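Local coordinates for peroxisomal acyl-coenzyme A oxidase 1 (Arabidopsis thaliana, PDB 1W07), which catalyses the FAD-dependent oxidation of long- and medium-chain acyl-CoAs to 2-trans-enoyl-CoAs, with oxygen reduced to hydrogen peroxide, in peroxisomal beta-oxidation, at residues 194-199 and 264-268; 202-206 and 249-255; 292-297 and 340-345; 346-350 and 534-538. The protein carries 1 engineered substitution. All coordinates share one frame; numbering follows the deposited sequence.

Contact 1: 194-199 and 264-268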
# COMPACT_ATOMS: atom_id res chain seq x y z
N THR B 194 -44.04 -1.23 -10.38
CA THR B 194 -45.26 -0.83 -11.07
C THR B 194 -46.17 -2.05 -11.20
O THR B 194 -45.70 -3.17 -11.40
CB THR B 194 -44.96 -0.26 -12.48
OG1 THR B 194 -46.18 0.24 -13.06
CG2 THR B 194 -44.39 -1.33 -13.39
N ASN B 195 -47.48 -1.82 -11.09
CA ASN B 195 -48.45 -2.91 -11.18
C ASN B 195 -48.16 -3.98 -10.13
O ASN B 195 -48.33 -5.18 -10.38
CB ASN B 195 -48.43 -3.53 -12.58
CG ASN B 195 -49.36 -2.81 -13.55
OD1 ASN B 195 -49.46 -1.59 -13.54
ND2 ASN B 195 -50.04 -3.58 -14.39
N GLY B 196 -47.72 -3.55 -8.95
CA GLY B 196 -47.42 -4.48 -7.88
C GLY B 196 -46.31 -5.46 -8.17
O GLY B 196 -46.25 -6.54 -7.59
N LYS B 197 -45.41 -5.09 -9.07
CA LYS B 197 -44.31 -5.98 -9.42
C LYS B 197 -42.97 -5.26 -9.45
O LYS B 197 -42.90 -4.09 -9.84
CB LYS B 197 -44.57 -6.63 -10.78
CG LYS B 197 -43.49 -7.62 -11.20
CD LYS B 197 -43.84 -8.33 -12.50
CE LYS B 197 -42.84 -9.44 -12.80
NZ LYS B 197 -42.83 -10.46 -11.71
N ASP B 198 -41.92 -5.96 -9.03
CA ASP B 198 -40.55 -5.43 -9.02
C ASP B 198 -39.90 -5.83 -10.35
O ASP B 198 -39.69 -7.01 -10.61
CB ASP B 198 -39.77 -6.06 -7.86
CG ASP B 198 -38.40 -5.41 -7.66
OD1 ASP B 198 -37.72 -5.10 -8.66
OD2 ASP B 198 -38.01 -5.23 -6.48
N TYR B 199 -39.58 -4.85 -11.19
CA TYR B 199 -38.96 -5.13 -12.48
C TYR B 199 -37.45 -4.94 -12.54
O TYR B 199 -36.86 -4.89 -13.63
CB TYR B 199 -39.62 -4.29 -13.58
CG TYR B 199 -41.02 -4.73 -13.94
CD1 TYR B 199 -42.13 -4.28 -13.23
CD2 TYR B 199 -41.23 -5.64 -14.98
CE1 TYR B 199 -43.42 -4.71 -13.55
CE2 TYR B 199 -42.51 -6.08 -15.31
CZ TYR B 199 -43.60 -5.61 -14.59
OH TYR B 199 -44.86 -6.04 -14.92
N GLU B 264 -50.46 4.08 -18.08
CA GLU B 264 -51.28 3.19 -17.27
C GLU B 264 -50.43 2.28 -16.38
O GLU B 264 -50.95 1.33 -15.78
CB GLU B 264 -52.19 2.33 -18.14
CG GLU B 264 -53.30 3.10 -18.82
CD GLU B 264 -54.36 2.19 -19.38
OE1 GLU B 264 -54.00 1.26 -20.13
OE2 GLU B 264 -55.55 2.41 -19.07
N GLY B 265 -49.13 2.55 -16.31
CA GLY B 265 -48.26 1.74 -15.48
C GLY B 265 -47.84 0.40 -16.05
O GLY B 265 -47.47 -0.51 -15.30
N GLU B 266 -47.90 0.26 -17.37
CA GLU B 266 -47.52 -0.98 -18.02
C GLU B 266 -46.03 -0.97 -18.34
O GLU B 266 -45.52 -0.03 -18.95
CB GLU B 266 -48.32 -1.18 -19.31
CG GLU B 266 -49.79 -1.46 -19.09
CD GLU B 266 -50.03 -2.74 -18.32
OE1 GLU B 266 -49.42 -3.77 -18.68
OE2 GLU B 266 -50.82 -2.72 -17.36
N TYR B 267 -45.33 -2.03 -17.93
CA TYR B 267 -43.91 -2.15 -18.20
C TYR B 267 -43.77 -2.78 -19.57
O TYR B 267 -44.14 -3.94 -19.76
CB TYR B 267 -43.23 -3.05 -17.16
CG TYR B 267 -41.73 -3.15 -17.34
CD1 TYR B 267 -40.89 -2.13 -16.90
CD2 TYR B 267 -41.15 -4.25 -17.98
CE1 TYR B 267 -39.50 -2.20 -17.09
CE2 TYR B 267 -39.77 -4.32 -18.18
CZ TYR B 267 -38.95 -3.29 -17.73
OH TYR B 267 -37.59 -3.35 -17.90
N VAL B 268 -43.23 -2.03 -20.52
CA VAL B 268 -43.06 -2.54 -21.87
C VAL B 268 -41.64 -2.35 -22.42
O VAL B 268 -41.19 -1.23 -22.64
CB VAL B 268 -44.05 -1.85 -22.85
CG1 VAL B 268 -44.07 -2.60 -24.17
CG2 VAL B 268 -45.44 -1.79 -22.23

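Contact 2: 202-206 and 249-255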
# COMPACT_ATOMS: atom_id res chain seq x y z
N HIS B 202 -33.38 0.23 -12.43
CA HIS B 202 -33.49 1.15 -13.55
C HIS B 202 -32.96 2.52 -13.16
O HIS B 202 -32.80 2.81 -11.97
CB HIS B 202 -34.95 1.29 -14.00
CG HIS B 202 -35.47 0.11 -14.77
ND1 HIS B 202 -35.81 -1.08 -14.18
CD2 HIS B 202 -35.65 -0.07 -16.10
CE1 HIS B 202 -36.18 -1.94 -15.11
NE2 HIS B 202 -36.09 -1.35 -16.28
N GLY B 203 -32.69 3.35 -14.16
CA GLY B 203 -32.18 4.69 -13.92
C GLY B 203 -33.27 5.75 -14.01
O GLY B 203 -34.09 5.73 -14.93
N PHE B 204 -33.26 6.67 -13.05
CA PHE B 204 -34.24 7.75 -12.98
C PHE B 204 -33.54 9.09 -12.72
O PHE B 204 -32.64 9.18 -11.89
CB PHE B 204 -35.22 7.47 -11.83
CG PHE B 204 -35.95 6.16 -11.95
CD1 PHE B 204 -37.25 6.13 -12.44
CD2 PHE B 204 -35.34 4.97 -11.57
CE1 PHE B 204 -37.94 4.91 -12.56
CE2 PHE B 204 -36.02 3.75 -11.69
CZ PHE B 204 -37.32 3.73 -12.19
N ILE B 205 -33.96 10.13 -13.44
CA ILE B 205 -33.38 11.46 -13.24
C ILE B 205 -34.13 12.13 -12.10
O ILE B 205 -35.35 12.18 -12.11
CB ILE B 205 -33.51 12.32 -14.52
CG1 ILE B 205 -32.66 11.73 -15.64
CG2 ILE B 205 -33.10 13.78 -14.22
CD1 ILE B 205 -32.81 12.43 -16.97
N VAL B 206 -33.37 12.63 -11.13
CA VAL B 206 -33.98 13.29 -9.97
C VAL B 206 -33.26 14.59 -9.64
O VAL B 206 -32.03 14.63 -9.60
CB VAL B 206 -33.91 12.39 -8.73
CG1 VAL B 206 -34.74 13.00 -7.62
CG2 VAL B 206 -34.38 10.98 -9.08
N ILE B 249 -41.24 12.33 -8.87
CA ILE B 249 -40.69 12.85 -10.12
C ILE B 249 -41.60 12.45 -11.27
O ILE B 249 -42.29 11.43 -11.20
CB ILE B 249 -39.29 12.29 -10.41
CG1 ILE B 249 -39.38 10.76 -10.55
CG2 ILE B 249 -38.31 12.70 -9.31
CD1 ILE B 249 -38.15 10.12 -11.15
N PRO B 250 -41.62 13.24 -12.35
CA PRO B 250 -42.45 12.93 -13.51
C PRO B 250 -42.11 11.56 -14.10
O PRO B 250 -40.94 11.16 -14.14
CB PRO B 250 -42.12 14.07 -14.48
CG PRO B 250 -41.86 15.22 -13.55
CD PRO B 250 -40.99 14.57 -12.50
N ARG B 251 -43.13 10.84 -14.54
CA ARG B 251 -42.94 9.52 -15.12
C ARG B 251 -41.94 9.56 -16.27
O ARG B 251 -41.20 8.60 -16.50
CB ARG B 251 -44.29 8.99 -15.63
CG ARG B 251 -44.22 7.61 -16.28
CD ARG B 251 -45.61 7.16 -16.76
NE ARG B 251 -46.13 8.03 -17.82
CZ ARG B 251 -45.70 8.02 -19.08
NH1 ARG B 251 -44.75 7.17 -19.46
NH2 ARG B 251 -46.20 8.88 -19.96
N ASP B 252 -41.90 10.68 -16.99
CA ASP B 252 -41.00 10.80 -18.12
C ASP B 252 -39.54 11.03 -17.71
O ASP B 252 -38.67 11.14 -18.57
CB ASP B 252 -41.48 11.93 -19.04
CG ASP B 252 -41.21 13.29 -18.47
OD1 ASP B 252 -41.42 13.49 -17.25
OD2 ASP B 252 -40.81 14.19 -19.24
N GLN B 253 -39.28 11.10 -16.41
CA GLN B 253 -37.91 11.30 -15.95
C GLN B 253 -37.19 9.95 -15.75
O GLN B 253 -36.05 9.88 -15.28
CB GLN B 253 -37.87 12.14 -14.67
CG GLN B 253 -37.55 13.61 -14.95
CD GLN B 253 -37.57 14.49 -13.71
OE1 GLN B 253 -36.95 14.17 -12.70
NE2 GLN B 253 -38.30 15.60 -13.78
N MET B 254 -37.88 8.89 -16.14
CA MET B 254 -37.31 7.55 -16.07
C MET B 254 -36.63 7.31 -17.41
O MET B 254 -37.26 7.43 -18.45
CB MET B 254 -38.41 6.50 -15.89
CG MET B 254 -37.89 5.06 -15.96
SD MET B 254 -39.17 3.80 -16.24
CE MET B 254 -38.31 2.64 -17.23
N LEU B 255 -35.34 6.98 -17.38
CA LEU B 255 -34.61 6.72 -18.62
C LEU B 255 -35.33 5.56 -19.30
O LEU B 255 -35.31 4.43 -18.81
CB LEU B 255 -33.15 6.36 -18.31
CG LEU B 255 -32.35 7.45 -17.59
CD1 LEU B 255 -30.94 6.96 -17.28
CD2 LEU B 255 -32.30 8.70 -18.46
O HOH W 1 -34.53 3.38 -16.44

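Contact 3: 292-297 and 340-345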
# COMPACT_ATOMS: atom_id res chain seq x y z
N ALA B 292 -4.62 3.34 -15.63
CA ALA B 292 -3.60 2.57 -14.92
C ALA B 292 -2.20 2.91 -15.41
O ALA B 292 -1.30 3.14 -14.61
CB ALA B 292 -3.86 1.07 -15.10
N SER B 293 -2.01 2.95 -16.73
CA SER B 293 -0.69 3.27 -17.27
C SER B 293 -0.31 4.69 -16.89
O SER B 293 0.86 4.96 -16.58
CB SER B 293 -0.66 3.08 -18.80
OG SER B 293 -1.50 4.00 -19.45
N ASN B 294 -1.28 5.60 -16.88
CA ASN B 294 -1.02 6.98 -16.50
C ASN B 294 -0.45 7.04 -15.08
O ASN B 294 0.65 7.55 -14.87
CB ASN B 294 -2.31 7.83 -16.54
CG ASN B 294 -2.70 8.25 -17.94
OD1 ASN B 294 -1.87 8.74 -18.72
ND2 ASN B 294 -3.97 8.10 -18.27
N ALA B 295 -1.20 6.50 -14.11
CA ALA B 295 -0.77 6.52 -12.72
C ALA B 295 0.53 5.75 -12.48
O ALA B 295 1.42 6.24 -11.77
CB ALA B 295 -1.89 5.98 -11.79
N LEU B 296 0.66 4.57 -13.08
CA LEU B 296 1.86 3.77 -12.86
C LEU B 296 3.10 4.47 -13.38
O LEU B 296 4.11 4.53 -12.68
CB LEU B 296 1.72 2.38 -13.48
CG LEU B 296 2.86 1.39 -13.22
CD1 LEU B 296 3.13 1.28 -11.73
CD2 LEU B 296 2.52 0.02 -13.81
N SER B 297 3.02 4.99 -14.60
CA SER B 297 4.14 5.71 -15.21
C SER B 297 4.56 6.91 -14.35
O SER B 297 5.74 7.24 -14.30
CB SER B 297 3.78 6.20 -16.61
OG SER B 297 2.70 7.13 -16.59
N SER B 340 5.73 -2.79 -16.93
CA SER B 340 4.27 -2.90 -16.77
C SER B 340 3.56 -1.62 -17.22
O SER B 340 2.44 -1.68 -17.73
CB SER B 340 3.89 -3.19 -15.32
OG SER B 340 4.34 -4.46 -14.86
N ALA B 341 4.20 -0.48 -17.00
CA ALA B 341 3.60 0.78 -17.43
C ALA B 341 3.40 0.73 -18.95
O ALA B 341 2.31 1.00 -19.45
CB ALA B 341 4.49 1.97 -17.04
N TYR B 342 4.45 0.37 -19.69
CA TYR B 342 4.30 0.28 -21.15
C TYR B 342 3.35 -0.86 -21.53
O TYR B 342 2.52 -0.73 -22.44
CB TYR B 342 5.66 0.07 -21.81
CG TYR B 342 6.50 1.34 -21.92
CD1 TYR B 342 7.12 1.90 -20.81
CD2 TYR B 342 6.66 1.97 -23.15
CE1 TYR B 342 7.89 3.06 -20.91
CE2 TYR B 342 7.43 3.13 -23.28
CZ TYR B 342 8.04 3.67 -22.15
OH TYR B 342 8.80 4.81 -22.26
N ALA B 343 3.46 -1.98 -20.84
CA ALA B 343 2.58 -3.11 -21.11
C ALA B 343 1.11 -2.70 -20.97
O ALA B 343 0.28 -3.05 -21.83
CB ALA B 343 2.92 -4.26 -20.18
N PHE B 344 0.77 -1.97 -19.91
CA PHE B 344 -0.61 -1.54 -19.67
C PHE B 344 -1.03 -0.46 -20.65
O PHE B 344 -2.20 -0.35 -21.01
CB PHE B 344 -0.79 -1.04 -18.24
CG PHE B 344 -0.54 -2.08 -17.18
CD1 PHE B 344 -0.45 -3.44 -17.51
CD2 PHE B 344 -0.44 -1.71 -15.85
CE1 PHE B 344 -0.25 -4.40 -16.52
CE2 PHE B 344 -0.24 -2.65 -14.85
CZ PHE B 344 -0.15 -4.00 -15.19
N ARG B 345 -0.08 0.35 -21.09
CA ARG B 345 -0.36 1.38 -22.09
C ARG B 345 -0.80 0.69 -23.42
O ARG B 345 -1.82 1.03 -24.02
CB ARG B 345 0.92 2.20 -22.32
CG ARG B 345 0.75 3.47 -23.12
CD ARG B 345 -0.08 4.44 -22.33
NE ARG B 345 0.01 5.79 -22.88
CZ ARG B 345 -0.43 6.87 -22.25
NH1 ARG B 345 -0.98 6.76 -21.04
NH2 ARG B 345 -0.32 8.06 -22.82

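Contact 4: 346-350 and 534-538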
# COMPACT_ATOMS: atom_id res chain seq x y z
N PHE B 346 -0.01 -0.29 -23.87
CA PHE B 346 -0.31 -1.01 -25.11
C PHE B 346 -1.60 -1.84 -25.01
O PHE B 346 -2.40 -1.89 -25.95
CB PHE B 346 0.89 -1.89 -25.49
CG PHE B 346 2.16 -1.11 -25.77
CD1 PHE B 346 3.41 -1.63 -25.46
CD2 PHE B 346 2.10 0.17 -26.34
CE1 PHE B 346 4.58 -0.89 -25.69
CE2 PHE B 346 3.26 0.92 -26.58
CZ PHE B 346 4.51 0.39 -26.25
N VAL B 347 -1.82 -2.48 -23.86
CA VAL B 347 -3.03 -3.27 -23.71
C VAL B 347 -4.21 -2.30 -23.69
O VAL B 347 -5.32 -2.64 -24.09
CB VAL B 347 -3.00 -4.14 -22.42
CG1 VAL B 347 -3.40 -3.31 -21.21
CG2 VAL B 347 -3.92 -5.34 -22.60
N GLY B 348 -3.95 -1.07 -23.25
CA GLY B 348 -4.98 -0.06 -23.21
C GLY B 348 -5.32 0.38 -24.62
O GLY B 348 -6.47 0.69 -24.93
N GLU B 349 -4.30 0.42 -25.48
CA GLU B 349 -4.52 0.82 -26.87
C GLU B 349 -5.42 -0.22 -27.53
O GLU B 349 -6.35 0.13 -28.26
CB GLU B 349 -3.19 0.86 -27.64
CG GLU B 349 -2.41 2.17 -27.52
CD GLU B 349 -1.03 2.10 -28.19
OE1 GLU B 349 -0.86 1.34 -29.17
OE2 GLU B 349 -0.11 2.82 -27.74
N TRP B 350 -5.13 -1.50 -27.26
CA TRP B 350 -5.90 -2.60 -27.82
C TRP B 350 -7.34 -2.55 -27.33
O TRP B 350 -8.28 -2.73 -28.11
CB TRP B 350 -5.27 -3.94 -27.44
CG TRP B 350 -6.07 -5.12 -27.90
CD1 TRP B 350 -6.14 -5.62 -29.17
CD2 TRP B 350 -6.96 -5.92 -27.10
NE1 TRP B 350 -7.02 -6.68 -29.21
CE2 TRP B 350 -7.54 -6.89 -27.96
CE3 TRP B 350 -7.32 -5.91 -25.75
CZ2 TRP B 350 -8.46 -7.84 -27.50
CZ3 TRP B 350 -8.25 -6.86 -25.30
CH2 TRP B 350 -8.80 -7.80 -26.17
N LYS B 534 -0.47 -9.02 -26.15
CA LYS B 534 -0.67 -7.71 -26.79
C LYS B 534 0.62 -6.90 -26.87
O LYS B 534 0.79 -6.09 -27.78
CB LYS B 534 -1.74 -6.91 -26.05
CG LYS B 534 -3.07 -7.63 -26.02
CD LYS B 534 -3.54 -7.94 -27.43
CE LYS B 534 -4.72 -8.88 -27.42
NZ LYS B 534 -5.17 -9.14 -28.81
N PHE B 535 1.53 -7.11 -25.91
CA PHE B 535 2.82 -6.43 -25.92
C PHE B 535 3.65 -7.02 -27.07
O PHE B 535 4.29 -6.29 -27.82
CB PHE B 535 3.54 -6.63 -24.58
CG PHE B 535 4.54 -5.55 -24.26
CD1 PHE B 535 4.85 -5.27 -22.93
CD2 PHE B 535 5.16 -4.82 -25.27
CE1 PHE B 535 5.77 -4.26 -22.61
CE2 PHE B 535 6.08 -3.81 -24.96
CZ PHE B 535 6.38 -3.53 -23.62
N ILE B 536 3.66 -8.34 -27.18
CA ILE B 536 4.39 -9.02 -28.25
C ILE B 536 3.81 -8.61 -29.62
O ILE B 536 4.54 -8.48 -30.60
CB ILE B 536 4.29 -10.57 -28.09
CG1 ILE B 536 5.03 -11.00 -26.83
CG2 ILE B 536 4.84 -11.27 -29.34
CD1 ILE B 536 4.97 -12.50 -26.56
N ALA B 537 2.50 -8.40 -29.67
CA ALA B 537 1.85 -8.00 -30.91
C ALA B 537 2.25 -6.57 -31.25
O ALA B 537 2.39 -6.21 -32.42
CB ALA B 537 0.33 -8.09 -30.77
N LYS B 538 2.44 -5.75 -30.22
CA LYS B 538 2.80 -4.36 -30.43
C LYS B 538 4.15 -4.26 -31.12
O LYS B 538 4.36 -3.38 -31.96
CB LYS B 538 2.86 -3.62 -29.09
CG LYS B 538 3.23 -2.14 -29.22
CD LYS B 538 2.17 -1.36 -29.98
CE LYS B 538 2.54 0.11 -30.09
NZ LYS B 538 1.46 0.90 -30.75
O HOH W 2 1.82 3.57 -29.43

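Contact 1: 194-199 and 264-268
Tyr199 and Tyr267 meet face to face where the beta hairpin of strands 185-194 and 197-207 turns; Thr194 to Lys197 form its type I' turn, closed by backbone bonds in both directions between Thr194 and Lys197. The two tyrosines form an offset stack, their centroids 4.3 Å apart and their planes at 22°. The side chains run past one another in opposite senses, which explains why each CB lies over the partner's ring: Tyr267 CB sits 3.7 Å from the Tyr199 centroid, and Tyr199 CB covers the Tyr267 ring in the same manner. Lys197 CG lies over the opposite face of Tyr199, toward its rim. The hydroxyl of Tyr267 reaches beyond the stack to Ser259 and His202.

Beside the rings, the turn grips segment 264-268 through polar groups. With OG1 of Thr194 anti to the backbone N (chi1 -174°), this hydroxyl donates to Gly265 O at 2.7 Å. Glycine suits position 265 because its phi is positive and a CB would crowd Thr194 OG1 and Asn195 OD1. The Asn195 amide and Glu266 carboxylate planes stand 80° apart; Asn195 ND2 donates to Glu266 OE2 at 3.2 Å, approaching from above the carboxylate plane.

Contact 2: 202-206 and 249-255
The Phe204 ring is met obliquely by Met254, whose CG lies 3.4 Å from Phe204 CE1; the sulfur makes a Met-aromatic contact, also oblique, with SD 5.0 Å from the ring centroid. Phe162 adds an edge-to-face ring contact. With chi1 of Met254 at 174°, CG points away from the backbone N, and the thioether passes obliquely by the Phe204 ring to leave CE 4.0 Å from CD2 of His202. At the edge of the His202 imidazole, in its plane, lies a water, while NE2 bonds to Tyr267.

Two backbone bonds fix the register around the single bridge of Phe204 with Met254: Ile205 N donates to Gln253 O at 2.8 Å, nearly straight at 175°, and Leu255 N to Gly203 O at 3.0 Å. The same water donates to Gly203 O and Leu255 O, so the Gly203 carbonyl accepts twice. Leu255 lays CB and CG against that carbonyl and brings CD2 to 4.0 Å from Ile205 CD1. Replacing Leu255 by an alanine would probably leave Ile205 CD1 without its apolar mate and open a gap beside the Gly203 carbonyl.

Within the middle domain, strand 197-207 pairs on its other edge with strand 185-194. Ile249, in strand 247-250, bonds through its backbone to Phe162 of strand 161-165 and packs against Val206, while Met254 also touches strand 259-261.

Contact 3: 292-297 and 340-345
Arg345 NH1 donates to two side chains of helix 278-309, Ser293 OG and Asn294 OD1, each at 3.2 Å. Both acceptors lie close to the guanidinium plane, but the bonds differ: that to Ser293 is nearly straight at 171°, whereas Asn294 OD1 is approached from well above its own carbonyl plane. The amide and guanidinium planes are almost perpendicular, at 86°. A bend at chi2 turns the arginine chain across Ser293, with Arg345 CD 3.2 Å from Ser293 OG.

Next to this polar group, small residues let the backbones approach: the CA atoms of Ser293 and Ala341 are 5.0 Å apart, and Ser293 CB lies 3.7 Å from Ala341 O. Such close packing belongs to an antiparallel helix pair in the alpha-helical C-alpha1 domain, the local axes 8.4 Å apart at 164°. Leu296 CD2 packs against both Ser340 CB and the Phe344 ring, 4.0 Å from Phe344 CE2, and Ala292 CB approaches that ring obliquely.

Farther out, Trp25 of helix 18-26 fixes the arginine through a bond from Arg345 NE to its carbonyl and a cation-pi contact. Ser293 OG also bonds to Ala290 O, and helix 370-398 packs on Ala292 and Phe344.

Contact 4: 346-350 and 534-538
Lys538 NZ is gripped by Glu349 OE1, a water and Gln541. The salt bridge to Glu349 OE1 measures 2.8 Å and uses the oxygen's syn lone pair; the water accepts from Lys538 NZ and donates to Glu349 OE2, closing a second path between the charges. On its way to the carboxylate, the lysine chain passes over one face of the Phe346 ring, CG over the centre at 3.7 Å from the centroid. Phe346 then turns its edge to the face of Phe535 in an offset edge-to-face pair, with planes at 70° and centroids 5.1 Å apart.

Lys534 lies over one face of the Trp350 indole. Its NZ is 3.5 Å from the five-membered-ring centroid, a cation-pi contact, and CE sits more squarely above the same ring. The chi1 of Trp350 (176°) swings the indole toward this lysine. A serine in place of Trp350 would probably leave the Lys534 ammonium without its aromatic mate and its chain free to turn.

The contact joins helix 328-363 of the C-alpha1 domain to helix 516-538 of the C-terminal acyl-CoA oxidase region; the axes of segments 346-350 and 534-538 cross at 89° and approach to 9.4 Å. Leu552 of helix 548-566 packs on Phe346, and Leu380 of helix 370-398 on Val347 and Trp350.

How the contacts relate
Contacts 1 and 2 share strand 197-207 and touch through a probable hydrogen bond between Tyr267 OH and His202 NE2; along the chain, contact 2 is nested within the loop closed by contact 1. Contact 1 is the more exposed, mixing a tyrosine stack with polar turn bonds, whereas contact 2 is buried and relies on backbone pairing and apolar packing. Contacts 3 and 4 use successive parts of helix 328-363, with centres 12 Å apart, and meet where Ala343 and Tyr342 pack on Phe535. Contact 3 is buried between antiparallel helices, with small residues at its closest approach; contact 4 is partly exposed, and its perpendicular crossing uses long lysines and aromatic rings.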